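Local coordinates for CRISPR-associated endoribonuclease Cas2 (Thermococcus onnurineus, PDB 5G4D), which probably acts as a metal-dependent endoribonuclease on single-stranded RNA, belongs to the CRISPR adaptation machinery, and works as a homodimer that is thought to join a Cas1 homodimer, at residues I8-A13 / Q32-E37. Sequence-based numbering, arbitrary orientation.
Sequences IVYDVA and QNSVFE
Ile8 and Phe36 form a hydrogen-bonded antiparallel pair. Ile8 N donates to Phe36 O at 2.8 Å, and Phe36 N returns a bond of 2.9 Å to Ile8 O. Beyond Val9 and Val35, a non-hydrogen-bonded pair, Tyr10 N reaches Ser34 O at 3.3 Å, a longer and more bent link (146° at the hydrogen). Two CA-H...O contacts run beside these bonds, from Val35 CA to Ile8 O and from Val9 CA to Ser34 O. The strands are neighbours in the Cas2 ferredoxin-like sheet, where 4-11 lies between 35-40 and 62-68. A type II turn, Gln32 to Val35, leads into the second strand. With CG between its backbone N and carbonyl carbon (chi1 55°), the Tyr10 ring is laid toward the neighbouring strand, one face over Ser34. Ser34 CA makes a CH-pi contact, 3.8 Å from the Tyr10 ring centroid. The Phe36 and Tyr10 rings meet edge to edge, with Phe36 CE1 3.5 Å from Tyr10 OH. Helix 17-25 packs on both rings. On the opposite face of the sheet, Val9 CG1 and Val35 CG2 touch side by side at 4.0 Å. Here the second subunit packs against both valines. Asp11, the predicted magnesium ligand, accepts a hydrogen bond through OD2 from Asn33 N of that subunit.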
loop_
_atom_site.group_PDB
_atom_site.type_symbol
_atom_site.label_atom_id
_atom_site.label_comp_id
_atom_site.label_asym_id
_atom_site.label_seq_id
_atom_site.Cartn_x
_atom_site.Cartn_y
_atom_site.Cartn_z
ATOM N N ILE A 8 -1.368 5.201 -2.707
ATOM C CA ILE A 8 -1.912 5.724 -1.459
ATOM C C ILE A 8 -2.497 4.574 -0.654
ATOM O O ILE A 8 -3.331 3.813 -1.160
ATOM C CB ILE A 8 -2.981 6.803 -1.702
ATOM C CG1 ILE A 8 -2.371 7.971 -2.474
ATOM C CG2 ILE A 8 -3.558 7.272 -0.361
ATOM C CD1 ILE A 8 -3.294 9.183 -2.537
ATOM N N VAL A 9 -2.064 4.453 0.596
ATOM C CA VAL A 9 -2.627 3.481 1.533
ATOM C C VAL A 9 -3.154 4.256 2.729
ATOM O O VAL A 9 -2.577 5.276 3.116
ATOM C CB VAL A 9 -1.582 2.431 1.974
ATOM C CG1 VAL A 9 -1.098 1.640 0.780
ATOM C CG2 VAL A 9 -0.409 3.110 2.675
ATOM N N TYR A 10 -4.261 3.799 3.308
ATOM C CA TYR A 10 -4.829 4.570 4.410
ATOM C C TYR A 10 -5.414 3.653 5.472
ATOM O O TYR A 10 -5.900 2.556 5.192
ATOM C CB TYR A 10 -5.893 5.576 3.944
ATOM C CG TYR A 10 -7.038 4.997 3.146
ATOM C CD1 TYR A 10 -6.968 4.906 1.766
ATOM C CD2 TYR A 10 -8.206 4.571 3.776
ATOM C CE1 TYR A 10 -8.001 4.387 1.026
ATOM C CE2 TYR A 10 -9.262 4.056 3.042
ATOM C CZ TYR A 10 -9.156 3.974 1.667
ATOM O OH TYR A 10 -10.193 3.472 0.913
ATOM N N ASP A 11 -5.323 4.136 6.700
ATOM C CA ASP A 11 -5.793 3.461 7.905
ATOM C C ASP A 11 -6.663 4.504 8.597
ATOM O O ASP A 11 -6.130 5.395 9.263
ATOM C CB ASP A 11 -4.594 3.040 8.749
ATOM C CG ASP A 11 -4.938 2.028 9.798
ATOM O OD1 ASP A 11 -6.098 2.028 10.262
ATOM O OD2 ASP A 11 -4.033 1.236 10.149
ATOM N N VAL A 12 -7.981 4.438 8.398
ATOM C CA VAL A 12 -8.898 5.503 8.815
ATOM C C VAL A 12 -9.993 4.879 9.666
ATOM O O VAL A 12 -10.435 3.762 9.389
ATOM C CB VAL A 12 -9.511 6.234 7.601
ATOM C CG1 VAL A 12 -10.566 7.257 8.042
ATOM C CG2 VAL A 12 -8.409 6.939 6.779
ATOM N N ALA A 13 -10.442 5.610 10.684
ATOM C CA ALA A 13 -11.461 5.083 11.584
ATOM C C ALA A 13 -12.750 4.777 10.826
ATOM O O ALA A 13 -13.050 5.357 9.780
ATOM C CB ALA A 13 -11.729 6.072 12.717
ATOM N N GLN A 32 -7.095 -2.468 -4.070
ATOM C CA GLN A 32 -7.741 -3.406 -3.157
ATOM C C GLN A 32 -8.180 -2.578 -1.960
ATOM O O GLN A 32 -8.127 -1.343 -1.998
ATOM C CB GLN A 32 -6.813 -4.555 -2.763
ATOM C CG GLN A 32 -5.444 -4.101 -2.301
ATOM C CD GLN A 32 -4.612 -5.231 -1.713
ATOM O OE1 GLN A 32 -4.179 -5.156 -0.561
ATOM N NE2 GLN A 32 -4.385 -6.284 -2.499
ATOM N N ASN A 33 -8.624 -3.247 -0.901
ATOM C CA ASN A 33 -9.088 -2.517 0.267
ATOM C C ASN A 33 -8.022 -1.544 0.753
ATOM O O ASN A 33 -6.887 -1.944 1.048
ATOM C CB ASN A 33 -9.473 -3.480 1.387
ATOM C CG ASN A 33 -10.019 -2.759 2.587
ATOM O OD1 ASN A 33 -9.330 -2.594 3.596
ATOM N ND2 ASN A 33 -11.253 -2.276 2.471
ATOM N N SER A 34 -8.391 -0.264 0.770
ATOM C CA SER A 34 -7.599 0.828 1.339
ATOM C C SER A 34 -6.303 1.083 0.570
ATOM O O SER A 34 -5.349 1.638 1.120
ATOM C CB SER A 34 -7.301 0.586 2.820
ATOM O OG SER A 34 -8.489 0.236 3.501
ATOM N N VAL A 35 -6.255 0.718 -0.708
ATOM C CA VAL A 35 -5.094 1.003 -1.551
ATOM C C VAL A 35 -5.564 1.585 -2.875
ATOM O O VAL A 35 -6.427 0.998 -3.536
ATOM C CB VAL A 35 -4.255 -0.257 -1.819
ATOM C CG1 VAL A 35 -3.008 0.108 -2.654
ATOM C CG2 VAL A 35 -3.888 -0.952 -0.502
ATOM N N PHE A 36 -4.958 2.701 -3.281
ATOM C CA PHE A 36 -5.219 3.346 -4.566
ATOM C C PHE A 36 -3.898 3.675 -5.249
ATOM O O PHE A 36 -2.861 3.838 -4.595
ATOM C CB PHE A 36 -6.054 4.643 -4.414
ATOM C CG PHE A 36 -7.500 4.405 -4.048
ATOM C CD1 PHE A 36 -7.860 4.112 -2.748
ATOM C CD2 PHE A 36 -8.497 4.488 -5.015
ATOM C CE1 PHE A 36 -9.199 3.878 -2.401
ATOM C CE2 PHE A 36 -9.845 4.268 -4.687
ATOM C CZ PHE A 36 -10.194 3.970 -3.379
ATOM N N GLU A 37 -3.927 3.784 -6.581
ATOM C CA GLU A 37 -2.729 4.226 -7.291
ATOM C C GLU A 37 -3.107 4.909 -8.604
ATOM O O GLU A 37 -4.208 4.722 -9.127
ATOM C CB GLU A 37 -1.754 3.063 -7.556
ATOM C CG GLU A 37 -2.243 2.007 -8.537
ATOM C CD GLU A 37 -1.182 0.957 -8.843
ATOM O OE1 GLU A 37 -0.312 1.233 -9.705
ATOM O OE2 GLU A 37 -1.220 -0.129 -8.231
#